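Long-range contacts in HpuA (Kingella denitrificans ATCC 33394, PDB 5EC6), which binds haemoglobin as an outer-membrane lipoprotein receptor, probably as a step in acquiring haem iron from the host: residues Ile16-Ala21 against Pro106-Asp111; Asn28-Asp32 against Pro51-Thr55; Thr96-Val100 against Ser193-Arg197; Thr172-Glu178 against Thr303-Ala309. All coordinates share one frame; numbering follows the deposited sequence. Where two conformers were deposited one is given.

Contact 1: residues Ile16-Ala21 against Pro106-Asp111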
loop_
_atom_site.group_PDB
_atom_site.type_symbol
_atom_site.label_atom_id
_atom_site.label_comp_id
_atom_site.label_asym_id
_atom_site.label_seq_id
_atom_site.Cartn_x
_atom_site.Cartn_y
_atom_site.Cartn_z
ATOM N N ILE A 16 8.918 19.980 -11.352
ATOM C CA ILE A 16 8.275 19.497 -10.128
ATOM C C ILE A 16 8.826 20.304 -8.960
ATOM O O ILE A 16 10.014 20.447 -8.835
ATOM C CB ILE A 16 8.481 17.982 -9.942
ATOM C CG1 ILE A 16 7.912 17.236 -11.168
ATOM C CG2 ILE A 16 7.767 17.493 -8.678
ATOM C CD1 ILE A 16 8.506 15.865 -11.433
ATOM N N PRO A 17 7.959 20.843 -8.110
ATOM C CA PRO A 17 8.428 21.611 -6.977
ATOM C C PRO A 17 9.107 20.774 -5.899
ATOM O O PRO A 17 8.857 19.570 -5.799
ATOM C CB PRO A 17 7.164 22.250 -6.425
ATOM C CG PRO A 17 6.038 21.481 -6.984
ATOM C CD PRO A 17 6.499 20.903 -8.268
ATOM N N VAL A 18 9.944 21.426 -5.093
ATOM C CA VAL A 18 10.668 20.768 -4.038
ATOM C C VAL A 18 9.722 20.684 -2.864
ATOM O O VAL A 18 9.106 21.679 -2.482
ATOM C CB VAL A 18 11.973 21.527 -3.674
ATOM C CG1 VAL A 18 12.618 20.951 -2.415
ATOM C CG2 VAL A 18 12.927 21.449 -4.847
ATOM N N LEU A 19 9.591 19.486 -2.264
ATOM C CA LEU A 19 8.687 19.336 -1.157
ATOM C C LEU A 19 9.375 19.645 0.178
ATOM O O LEU A 19 10.388 19.037 0.531
ATOM C CB LEU A 19 8.144 17.900 -1.147
ATOM C CG LEU A 19 7.069 17.586 -0.095
ATOM C CD1 LEU A 19 5.792 18.363 -0.329
ATOM C CD2 LEU A 19 6.800 16.088 -0.041
ATOM N N ARG A 20 8.817 20.593 0.918
ATOM C CA ARG A 20 9.301 20.909 2.238
ATOM C C ARG A 20 8.687 20.063 3.346
ATOM O O ARG A 20 7.470 19.810 3.361
ATOM C CB ARG A 20 9.091 22.403 2.549
ATOM C CG ARG A 20 9.913 23.311 1.624
ATOM C CD ARG A 20 9.727 24.810 1.941
ATOM N NE ARG A 20 8.318 25.152 2.129
ATOM C CZ ARG A 20 7.404 25.301 1.159
ATOM N NH1 ARG A 20 7.717 25.194 -0.129
ATOM N NH2 ARG A 20 6.150 25.587 1.486
ATOM N N ALA A 21 9.520 19.737 4.311
ATOM C CA ALA A 21 9.084 18.964 5.467
ATOM C C ALA A 21 8.036 19.688 6.271
ATOM O O ALA A 21 8.045 20.935 6.388
ATOM C CB ALA A 21 10.235 18.621 6.341
ATOM N N PRO A 106 8.390 9.911 -12.211
ATOM C CA PRO A 106 9.337 10.738 -11.478
ATOM C C PRO A 106 9.010 10.808 -9.970
ATOM O O PRO A 106 7.846 10.840 -9.605
ATOM C CB PRO A 106 9.125 12.129 -12.130
ATOM C CG PRO A 106 7.693 12.149 -12.522
ATOM C CD PRO A 106 7.402 10.715 -12.963
ATOM N N MET A 107 10.023 10.830 -9.121
ATOM C CA MET A 107 9.842 11.032 -7.698
ATOM C C MET A 107 9.968 12.514 -7.389
ATOM O O MET A 107 10.707 13.240 -8.084
ATOM C CB MET A 107 10.899 10.259 -6.936
ATOM C CG MET A 107 10.881 8.760 -7.255
ATOM S SD MET A 107 12.107 7.786 -6.344
ATOM C CE MET A 107 11.493 7.812 -4.682
ATOM N N GLN A 108 9.269 12.974 -6.382
ATOM C CA GLN A 108 9.338 14.395 -6.033
ATOM C C GLN A 108 10.585 14.686 -5.263
ATOM O O GLN A 108 10.881 14.046 -4.251
ATOM C CB GLN A 108 8.120 14.829 -5.246
ATOM C CG GLN A 108 8.115 16.361 -4.988
ATOM C CD GLN A 108 6.867 16.898 -4.337
ATOM O OE1 GLN A 108 6.061 16.180 -3.756
ATOM N NE2 GLN A 108 6.693 18.229 -4.410
ATOM N N PRO A 109 11.373 15.726 -5.692
ATOM C CA PRO A 109 12.494 16.104 -4.838
ATOM C C PRO A 109 12.099 16.739 -3.525
ATOM O O PRO A 109 11.088 17.411 -3.448
ATOM C CB PRO A 109 13.254 17.139 -5.701
ATOM C CG PRO A 109 12.211 17.716 -6.528
ATOM C CD PRO A 109 11.210 16.623 -6.837
ATOM N N LEU A 110 12.906 16.512 -2.498
ATOM C CA LEU A 110 12.644 16.969 -1.137
ATOM C C LEU A 110 13.640 18.047 -0.704
ATOM O O LEU A 110 14.767 18.088 -1.178
ATOM C CB LEU A 110 12.765 15.823 -0.129
ATOM C CG LEU A 110 11.920 14.575 -0.489
ATOM C CD1 LEU A 110 12.172 13.487 0.534
ATOM C CD2 LEU A 110 10.436 14.944 -0.580
ATOM N N ASP A 111 13.229 18.827 0.271
ATOM C CA ASP A 111 14.128 19.814 0.908
ATOM C C ASP A 111 15.514 19.283 1.291
ATOM O O ASP A 111 16.498 20.006 1.134
ATOM C CB ASP A 111 13.449 20.513 2.085
ATOM C CG ASP A 111 12.911 19.563 3.151
ATOM O OD1 ASP A 111 13.048 18.330 3.016
ATOM O OD2 ASP A 111 12.361 20.093 4.135
#
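A single beta bridge between Leu19 and Leu110 lays the N-terminal loop 16-21 along the end of strand 104-109, the two chains running 40° apart. Leu19 uses both its backbone groups: its N donates to Pro109 O at 2.8 Å, and its O accepts from Asp111 N at 2.9 Å. Two residues back, Pro17 O lies near Pro109, which has no N-H to give, and the side chain of Gln108 takes over. With CG anti to the backbone N (chi1 -175°) and the chain extended beyond it, Gln108 NE2 donates to Pro17 O at 2.9 Å; the oxygen lies in the amide plane, while NE2 stands above the Pro17 carbonyl plane. The Leu19 side chain crosses that of Gln108 at about a right angle, Leu19 CB 3.6 Å from Gln108 CD, and lies alongside Leu110, Leu19 CB 3.8 Å from Leu110 CD2. Beyond the bridge, Ala21 N reaches Asp111 OD2 at 2.9 Å from above the carboxylate plane, while OD1 is held by Tyr81 OH. At the other end Ile16 CD1 rests on Pro106 CB, 3.9 Å away. Two side chains thus prolong what the backbone begins, and the carboxylate of Asp111 is fixed through both oxygens.

Contact 2: residues Asn28-Asp32 against Pro51-Thr55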
loop_
_atom_site.group_PDB
_atom_site.type_symbol
_atom_site.label_atom_id
_atom_site.label_comp_id
_atom_site.label_asym_id
_atom_site.label_seq_id
_atom_site.Cartn_x
_atom_site.Cartn_y
_atom_site.Cartn_z
ATOM N N ASN A 28 -0.095 23.531 16.265
ATOM C CA ASN A 28 -1.240 23.197 15.438
ATOM C C ASN A 28 -1.146 21.792 14.849
ATOM O O ASN A 28 -2.087 21.339 14.219
ATOM C CB ASN A 28 -1.350 24.190 14.306
ATOM C CG ASN A 28 -1.891 25.518 14.789
ATOM O OD1 ASN A 28 -2.645 25.566 15.757
ATOM N ND2 ASN A 28 -1.515 26.564 14.138
ATOM N N ILE A 29 -0.015 21.117 15.057
ATOM C CA ILE A 29 0.169 19.761 14.518
ATOM C C ILE A 29 0.488 18.875 15.701
ATOM O O ILE A 29 1.548 19.046 16.296
ATOM C CB ILE A 29 1.272 19.747 13.464
ATOM C CG1 ILE A 29 0.872 20.642 12.291
ATOM C CG2 ILE A 29 1.542 18.307 12.960
ATOM C CD1 ILE A 29 1.923 20.828 11.253
ATOM N N VAL A 30 -0.441 18.003 16.072
ATOM C CA VAL A 30 -0.377 17.221 17.283
ATOM C C VAL A 30 -0.435 15.715 16.993
ATOM O O VAL A 30 -1.353 15.208 16.357
ATOM C CB VAL A 30 -1.524 17.575 18.209
ATOM C CG1 VAL A 30 -1.471 16.799 19.517
ATOM C CG2 VAL A 30 -1.526 19.095 18.457
ATOM N N ALA A 31 0.552 14.987 17.515
ATOM C CA ALA A 31 0.604 13.569 17.287
ATOM C C ALA A 31 -0.596 12.919 17.930
ATOM O O ALA A 31 -1.022 13.273 19.052
ATOM C CB ALA A 31 1.912 12.985 17.831
ATOM N N ASP A 32 -1.193 11.981 17.200
ATOM C CA ASP A 32 -2.397 11.310 17.634
ATOM C C ASP A 32 -1.994 9.974 18.272
ATOM O O ASP A 32 -1.499 9.068 17.581
ATOM C CB ASP A 32 -3.346 11.108 16.439
ATOM C CG ASP A 32 -4.725 10.642 16.847
ATOM O OD1 ASP A 32 -4.865 10.054 17.938
ATOM O OD2 ASP A 32 -5.672 10.812 16.049
ATOM N N PRO A 51 0.038 9.096 12.544
ATOM C CA PRO A 51 -1.222 9.909 12.555
ATOM C C PRO A 51 -1.069 11.204 13.366
ATOM O O PRO A 51 -0.408 11.231 14.422
ATOM C CB PRO A 51 -2.205 8.990 13.257
ATOM C CG PRO A 51 -1.363 8.196 14.226
ATOM C CD PRO A 51 -0.010 8.032 13.558
ATOM N N PHE A 52 -1.744 12.249 12.893
ATOM C CA PHE A 52 -1.707 13.573 13.518
ATOM C C PHE A 52 -3.107 14.186 13.484
ATOM O O PHE A 52 -3.955 13.833 12.674
ATOM C CB PHE A 52 -0.749 14.494 12.748
ATOM C CG PHE A 52 0.688 14.195 12.997
ATOM C CD1 PHE A 52 1.322 13.221 12.228
ATOM C CD2 PHE A 52 1.360 14.792 14.034
ATOM C CE1 PHE A 52 2.621 12.931 12.444
ATOM C CE2 PHE A 52 2.676 14.466 14.298
ATOM C CZ PHE A 52 3.297 13.543 13.493
ATOM N N THR A 53 -3.308 15.130 14.396
ATOM C CA THR A 53 -4.465 16.030 14.333
ATOM C C THR A 53 -3.927 17.400 14.005
ATOM O O THR A 53 -3.058 17.907 14.701
ATOM C CB THR A 53 -5.190 16.003 15.683
ATOM O OG1 THR A 53 -5.651 14.668 15.940
ATOM C CG2 THR A 53 -6.428 16.917 15.677
ATOM N N ILE A 54 -4.390 17.960 12.886
ATOM C CA ILE A 54 -3.796 19.131 12.312
ATOM C C ILE A 54 -4.863 20.233 12.198
ATOM O O ILE A 54 -5.933 20.016 11.601
ATOM C CB ILE A 54 -3.149 18.821 10.982
ATOM C CG1 ILE A 54 -1.996 17.832 11.249
ATOM C CG2 ILE A 54 -2.647 20.070 10.305
ATOM C CD1 ILE A 54 -1.137 17.530 10.079
ATOM N N THR A 55 -4.503 21.394 12.722
ATOM C CA THR A 55 -5.384 22.581 12.685
ATOM C C THR A 55 -4.796 23.595 11.735
ATOM O O THR A 55 -3.579 23.895 11.764
ATOM C CB THR A 55 -5.572 23.113 14.102
ATOM O OG1 THR A 55 -6.155 22.114 14.942
ATOM C CG2 THR A 55 -6.524 24.320 14.107
HETATM O O HOH W 1 -4.545 20.158 16.038
HETATM O O HOH W 2 -3.869 14.289 18.155
HETATM O O HOH W 3 -5.104 11.229 13.328
#
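Val30 O is gripped by three groups: Thr53 N donates at 2.8 Å in the carbonyl plane, water 2 donates a second, longer bond, and Phe52 CA adds a C-H contact at 3.3 Å. Water 2 also touches Thr53 OG1, so it clips the two residues of this hydrogen-bonded pair together; Val30 N returns a bond to Thr53 O. Asn28 O is treated alike, taking Thr55 N at 2.8 Å and water 1, which also meets Thr55 OG1, itself bonded to Thr67 OG1. The strands are antiparallel, and 29-31 forms an outermost strand of a four-stranded sheet, with 48-57 next to it and 65-74 beyond. On the face carrying Ile29 and Ile54 the two side chains lie side by side, pointing the same way, with Ile29 CG2 4.0 Å from Ile54 CG1. That same methyl, set anti to the backbone N by a chi1 of -62°, comes 3.7 Å from Phe52 CD2. The Phe52 ring lies beside the edge strand, meeting it obliquely, its CD2 3.6 Å from Ala31 CA, and meets the Tyr80 ring with planes at about 90°. Where the strand pair ends, Asp32 N donates to Pro51 O. Asp32 OD1 pairs with Ser34 OG, and water 3 donates to both Asp32 OD2 (2.8 Å) and Phe52 O (2.9 Å).

Contact 3: residues Thr96-Val100 against Ser193-Arg197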
loop_
_atom_site.group_PDB
_atom_site.type_symbol
_atom_site.label_atom_id
_atom_site.label_comp_id
_atom_site.label_asym_id
_atom_site.label_seq_id
_atom_site.Cartn_x
_atom_site.Cartn_y
_atom_site.Cartn_z
ATOM N N THR A 96 -9.707 7.176 -23.345
ATOM C CA THR A 96 -10.507 6.039 -23.835
ATOM C C THR A 96 -11.172 5.290 -22.664
ATOM O O THR A 96 -11.209 5.797 -21.541
ATOM C CB THR A 96 -9.668 5.116 -24.759
ATOM O OG1 THR A 96 -8.610 4.488 -24.032
ATOM C CG2 THR A 96 -9.040 5.928 -25.881
ATOM N N SER A 97 -11.747 4.119 -22.923
ATOM C CA SER A 97 -12.094 3.200 -21.829
ATOM C C SER A 97 -10.826 2.572 -21.203
ATOM O O SER A 97 -10.788 2.320 -19.993
ATOM C CB SER A 97 -13.053 2.105 -22.312
ATOM O OG SER A 97 -12.427 1.252 -23.258
ATOM N N ALA A 98 -9.809 2.328 -22.036
ATOM C CA ALA A 98 -8.545 1.732 -21.593
ATOM C C ALA A 98 -7.910 2.529 -20.439
ATOM O O ALA A 98 -7.928 3.766 -20.422
ATOM C CB ALA A 98 -7.571 1.621 -22.750
ATOM N N ARG A 99 -7.355 1.821 -19.460
ATOM C CA ARG A 99 -6.588 2.493 -18.412
ATOM C C ARG A 99 -5.258 1.776 -18.281
ATOM O O ARG A 99 -5.214 0.583 -17.978
ATOM C CB ARG A 99 -7.347 2.437 -17.110
ATOM C CG ARG A 99 -8.616 3.270 -17.082
ATOM C CD ARG A 99 -8.319 4.746 -16.898
ATOM N NE ARG A 99 -9.555 5.526 -16.800
ATOM C CZ ARG A 99 -10.361 5.819 -17.827
ATOM N NH1 ARG A 99 -10.076 5.427 -19.071
ATOM N NH2 ARG A 99 -11.467 6.524 -17.608
ATOM N N VAL A 100 -4.176 2.465 -18.577
ATOM C CA VAL A 100 -2.859 1.863 -18.474
ATOM C C VAL A 100 -2.067 2.671 -17.435
ATOM O O VAL A 100 -1.938 3.891 -17.552
ATOM C CB VAL A 100 -2.114 1.858 -19.810
ATOM C CG1 VAL A 100 -0.719 1.288 -19.652
ATOM C CG2 VAL A 100 -2.885 1.058 -20.873
ATOM N N SER A 193 3.199 -4.199 -14.103
ATOM C CA SER A 193 2.309 -3.964 -15.255
ATOM C C SER A 193 0.880 -3.942 -14.849
ATOM O O SER A 193 0.389 -4.833 -14.107
ATOM C CB SER A 193 2.516 -5.009 -16.337
ATOM O OG SER A 193 3.845 -4.955 -16.811
ATOM N N TYR A 194 0.140 -2.959 -15.343
ATOM C CA TYR A 194 -1.249 -2.832 -14.980
ATOM C C TYR A 194 -1.983 -2.131 -16.082
ATOM O O TYR A 194 -1.697 -0.953 -16.357
ATOM C CB TYR A 194 -1.395 -2.039 -13.696
ATOM C CG TYR A 194 -2.677 -2.132 -12.940
ATOM C CD1 TYR A 194 -3.547 -3.239 -13.061
ATOM C CD2 TYR A 194 -3.016 -1.150 -12.014
ATOM C CE1 TYR A 194 -4.688 -3.326 -12.305
ATOM C CE2 TYR A 194 -4.162 -1.216 -11.264
ATOM C CZ TYR A 194 -5.014 -2.308 -11.399
ATOM O OH TYR A 194 -6.137 -2.318 -10.606
ATOM N N GLU A 195 -2.966 -2.835 -16.651
ATOM C CA GLU A 195 -3.851 -2.272 -17.686
ATOM C C GLU A 195 -5.213 -2.849 -17.483
ATOM O O GLU A 195 -5.376 -4.089 -17.362
ATOM C CB GLU A 195 -3.361 -2.631 -19.091
ATOM C CG GLU A 195 -4.335 -2.191 -20.189
ATOM C CD GLU A 195 -3.822 -2.436 -21.599
ATOM O OE1 GLU A 195 -2.658 -2.859 -21.799
ATOM O OE2 GLU A 195 -4.622 -2.133 -22.525
ATOM N N THR A 196 -6.216 -1.992 -17.399
ATOM C CA THR A 196 -7.587 -2.479 -17.287
ATOM C C THR A 196 -8.382 -1.943 -18.466
ATOM O O THR A 196 -7.867 -1.132 -19.243
ATOM C CB THR A 196 -8.212 -2.047 -15.954
ATOM O OG1 THR A 196 -8.186 -0.622 -15.867
ATOM C CG2 THR A 196 -7.409 -2.627 -14.792
ATOM N N ARG A 197 -9.624 -2.401 -18.595
ATOM C CA ARG A 197 -10.566 -1.831 -19.576
ATOM C C ARG A 197 -11.963 -1.635 -18.991
ATOM O O ARG A 197 -12.564 -2.592 -18.518
ATOM C CB ARG A 197 -10.613 -2.715 -20.834
ATOM C CG ARG A 197 -10.107 -1.996 -22.078
ATOM C CD ARG A 197 -9.575 -2.925 -23.160
ATOM N NE ARG A 197 -8.583 -2.245 -23.999
ATOM C CZ ARG A 197 -8.833 -1.218 -24.821
ATOM N NH1 ARG A 197 -10.063 -0.716 -24.953
ATOM N NH2 ARG A 197 -7.841 -0.681 -25.526
#
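Arg99 and Thr196 exchange two backbone hydrogen bonds, Thr196 N to Arg99 O at 2.8 Å and Arg99 N to Thr196 O at 3.0 Å. The second is nearly straight at its hydrogen (173°), although the donor stands above the carbonyl plane. This is the hydrogen-bonded pair of a small two-stranded antiparallel sheet, strand 99-100 against 195-196, and Glu195 CA adds a C-H contact to Arg99 O. The side chain of Arg99 then turns away from its partner strand and back on its own segment. A bend at chi2 (-77°) brings NH1 to Thr96 O at 2.7 Å, and the same nitrogen also donates to Ala98 O, both acceptors lying in the guanidinium plane. With NH2 donating to Ser125 O as well, the guanidinium is tied to two carbonyls of its own segment and to a third beyond it, which is consistent with fixing the chain just ahead of the strand. Packing between the strands is lighter. On the face of Arg99 and Thr196, Thr196 OG1 comes 3.4 Å from Arg99 CB. On the face of Val100 and Glu195, the extended chain of Glu195 crosses Val100, and one methyl, CG2, lies 3.6 Å from Glu195 CG. Tyr194 OH bonds to Glu178 OE2, on strand 174-185, and to Ala130 N. Arg197 is poorly ordered, and the chain is not modelled just beyond it. Ala98 CB sits over one face of its guanidinium, toward the rim, 3.6 Å from Arg197 NH2.

Contact 4: residues Thr172-Glu178 against Thr303-Ala309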
loop_
_atom_site.group_PDB
_atom_site.type_symbol
_atom_site.label_atom_id
_atom_site.label_comp_id
_atom_site.label_asym_id
_atom_site.label_seq_id
_atom_site.Cartn_x
_atom_site.Cartn_y
_atom_site.Cartn_z
ATOM N N THR A 172 -11.242 -17.939 8.094
ATOM C CA THR A 172 -11.485 -19.061 7.159
ATOM C C THR A 172 -11.587 -18.602 5.709
ATOM O O THR A 172 -11.855 -17.433 5.421
ATOM C CB THR A 172 -12.786 -19.832 7.509
ATOM O OG1 THR A 172 -13.942 -18.987 7.305
ATOM C CG2 THR A 172 -12.755 -20.313 8.972
ATOM N N GLY A 173 -11.419 -19.525 4.784
ATOM C CA GLY A 173 -11.681 -19.260 3.390
ATOM C C GLY A 173 -10.504 -18.598 2.685
ATOM O O GLY A 173 -9.389 -18.782 3.053
ATOM N N LYS A 174 -10.827 -17.875 1.629
ATOM C CA LYS A 174 -9.811 -17.330 0.739
ATOM C C LYS A 174 -10.197 -15.898 0.357
ATOM O O LYS A 174 -11.363 -15.534 0.338
ATOM C CB LYS A 174 -9.624 -18.195 -0.512
ATOM C CG LYS A 174 -8.828 -19.463 -0.230
ATOM C CD LYS A 174 -8.721 -20.398 -1.435
ATOM C CE LYS A 174 -7.841 -19.824 -2.545
ATOM N NZ LYS A 174 -7.602 -20.768 -3.682
ATOM N N ALA A 175 -9.176 -15.118 0.028
ATOM C CA ALA A 175 -9.385 -13.779 -0.555
ATOM C C ALA A 175 -8.303 -13.486 -1.574
ATOM O O ALA A 175 -7.159 -13.903 -1.402
ATOM C CB ALA A 175 -9.265 -12.742 0.536
ATOM N N THR A 176 -8.699 -12.793 -2.625
ATOM C CA THR A 176 -7.805 -12.397 -3.703
ATOM C C THR A 176 -7.738 -10.877 -3.787
ATOM O O THR A 176 -8.755 -10.175 -3.785
ATOM C CB THR A 176 -8.315 -13.018 -5.017
ATOM O OG1 THR A 176 -8.239 -14.450 -4.900
ATOM C CG2 THR A 176 -7.518 -12.604 -6.189
ATOM N N TYR A 177 -6.505 -10.398 -3.929
ATOM C CA TYR A 177 -6.161 -8.977 -3.908
ATOM C C TYR A 177 -5.529 -8.600 -5.258
ATOM O O TYR A 177 -4.796 -9.382 -5.858
ATOM C CB TYR A 177 -5.194 -8.663 -2.765
ATOM C CG TYR A 177 -5.745 -8.930 -1.382
ATOM C CD1 TYR A 177 -5.750 -10.234 -0.852
ATOM C CD2 TYR A 177 -6.264 -7.904 -0.610
ATOM C CE1 TYR A 177 -6.309 -10.502 0.373
ATOM C CE2 TYR A 177 -6.790 -8.142 0.626
ATOM C CZ TYR A 177 -6.842 -9.435 1.131
ATOM O OH TYR A 177 -7.365 -9.699 2.382
ATOM N N GLU A 178 -5.828 -7.384 -5.691
ATOM C CA GLU A 178 -5.344 -6.816 -6.940
ATOM C C GLU A 178 -4.343 -5.770 -6.484
ATOM O O GLU A 178 -4.738 -4.828 -5.808
ATOM C CB GLU A 178 -6.528 -6.193 -7.693
ATOM C CG GLU A 178 -6.201 -5.636 -9.082
ATOM C CD GLU A 178 -7.456 -5.464 -9.933
ATOM O OE1 GLU A 178 -8.451 -6.248 -9.776
ATOM O OE2 GLU A 178 -7.480 -4.502 -10.765
ATOM N N THR A 303 -5.917 -3.885 -3.172
ATOM C CA THR A 303 -7.278 -3.965 -2.673
ATOM C C THR A 303 -7.830 -5.368 -2.873
ATOM O O THR A 303 -7.490 -6.068 -3.831
ATOM C CB THR A 303 -8.200 -2.913 -3.397
ATOM O OG1 THR A 303 -8.176 -3.126 -4.819
ATOM C CG2 THR A 303 -7.767 -1.507 -3.035
ATOM N N ARG A 304 -8.756 -5.735 -2.003
ATOM C CA ARG A 304 -9.433 -7.028 -2.047
ATOM C C ARG A 304 -10.455 -7.035 -3.182
ATOM O O ARG A 304 -11.444 -6.304 -3.145
ATOM C CB ARG A 304 -10.133 -7.283 -0.714
ATOM C CG ARG A 304 -10.691 -8.693 -0.553
ATOM C CD ARG A 304 -10.979 -9.019 0.896
ATOM N NE ARG A 304 -11.965 -8.062 1.418
ATOM C CZ ARG A 304 -12.182 -7.874 2.712
ATOM N NH1 ARG A 304 -11.573 -8.587 3.600
ATOM N NH2 ARG A 304 -13.102 -6.977 3.076
ATOM N N ARG A 305 -10.244 -7.877 -4.171
ATOM C CA ARG A 305 -11.137 -7.971 -5.319
ATOM C C ARG A 305 -12.304 -8.903 -5.011
ATOM O O ARG A 305 -13.425 -8.696 -5.485
ATOM C CB ARG A 305 -10.326 -8.456 -6.539
ATOM C CG ARG A 305 -11.097 -8.522 -7.843
ATOM C CD ARG A 305 -10.269 -9.134 -8.972
ATOM N NE ARG A 305 -10.999 -9.011 -10.247
ATOM C CZ ARG A 305 -12.008 -9.804 -10.627
ATOM N NH1 ARG A 305 -12.406 -10.821 -9.867
ATOM N NH2 ARG A 305 -12.641 -9.568 -11.774
ATOM N N GLU A 306 -12.050 -9.941 -4.219
ATOM C CA GLU A 306 -13.047 -10.985 -3.992
ATOM C C GLU A 306 -12.664 -11.701 -2.723
ATOM O O GLU A 306 -11.463 -11.893 -2.424
ATOM C CB GLU A 306 -13.095 -11.947 -5.158
ATOM C CG GLU A 306 -14.184 -12.984 -5.033
ATOM C CD GLU A 306 -14.346 -13.870 -6.252
ATOM O OE1 GLU A 306 -13.709 -13.649 -7.318
ATOM O OE2 GLU A 306 -15.177 -14.829 -6.143
ATOM N N TYR A 307 -13.675 -12.156 -2.001
ATOM C CA TYR A 307 -13.401 -13.043 -0.873
ATOM C C TYR A 307 -14.545 -13.984 -0.656
ATOM O O TYR A 307 -15.696 -13.726 -1.073
ATOM C CB TYR A 307 -13.103 -12.251 0.418
ATOM C CG TYR A 307 -14.286 -11.508 0.981
ATOM C CD1 TYR A 307 -14.603 -10.213 0.529
ATOM C CD2 TYR A 307 -15.109 -12.090 1.918
ATOM C CE1 TYR A 307 -15.718 -9.532 1.026
ATOM C CE2 TYR A 307 -16.196 -11.424 2.414
ATOM C CZ TYR A 307 -16.504 -10.155 1.981
ATOM O OH TYR A 307 -17.605 -9.490 2.497
ATOM N N ASN A 308 -14.222 -15.142 -0.063
ATOM C CA ASN A 308 -15.227 -16.148 0.269
ATOM C C ASN A 308 -14.789 -16.857 1.537
ATOM O O ASN A 308 -13.869 -17.670 1.519
ATOM C CB ASN A 308 -15.366 -17.156 -0.874
ATOM C CG ASN A 308 -16.430 -18.195 -0.582
ATOM O OD1 ASN A 308 -17.129 -18.106 0.414
ATOM N ND2 ASN A 308 -16.546 -19.162 -1.458
ATOM N N ALA A 309 -15.448 -16.542 2.640
ATOM C CA ALA A 309 -15.114 -17.166 3.889
ATOM C C ALA A 309 -15.420 -18.670 3.920
ATOM O O ALA A 309 -14.841 -19.402 4.717
ATOM C CB ALA A 309 -15.889 -16.491 5.008
HETATM O O HOH W 4 -9.765 -10.883 3.492
#
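Thr176 meets both Arg305 and Glu306 in a classic beta bulge, set in the antiparallel pairing of strand 174-185 with strand 298-308. Thr176 O takes Arg305 N at 2.8 Å and, more weakly, Glu306 N, while Thr176 N donates to Glu306 O. Regular pairing resumes on both sides of this step, through Lys174 with Asn308 and Glu178 with Thr303. The close packing lies on the face of Ala175, Tyr177, Arg304 and Tyr307. There Tyr177 and Arg304 run side by side: Arg304 CB is 3.7 Å from Tyr177 CE2, and its CG lies over one face of the ring. The arginine chain bends at chi3 (60°), the guanidinium and ring planes lie 41° apart, and water 4 donates to Tyr177 OH and accepts from Arg304 NH1. Tyr177 OH also bonds to Gly281 O, and the Arg304 guanidinium to Pro279. Nearby, Ala175 CB touches Tyr307 CB at 3.9 Å. The bulge turns Arg305 toward Glu178 and a looser arrangement. Arg305, partly exposed and deposited in two conformers, makes a long salt bridge, its NE 3.8 Å from Glu178 OE1, which lies at the edge of the guanidinium, in its plane; NH1 and NH2 of Arg305 have other partners. Glu178 is more firmly held through OE2, by Tyr194 OH. Where the strands end, Thr172 OG1, between its backbone N and carbonyl carbon (chi1 66°), donates to Ala309 O at 2.8 Å.

Along the chain, contact 1 spans contact 2 entirely, since 28-32 and 51-55 both fall between 16-21 and 106-111. Contacts 3 and 4 cross, their segments alternating, and of the four they alone touch, through Tyr194 OH and Glu178 OE2, their centres 22 Å apart. Contacts 2 and 3 lie on opposite sides of the chain's centre, about 38 Å between centres, and so do contacts 1 and 4, at about 36 Å. Strand 99-100 of contact 3 is followed directly by strand 104-109 of contact 1. The contacts therefore join the N-terminal region, a four-stranded sheet, a two-stranded sheet and the long strands 174-185 and 298-308 into one beta-rich receptor chain.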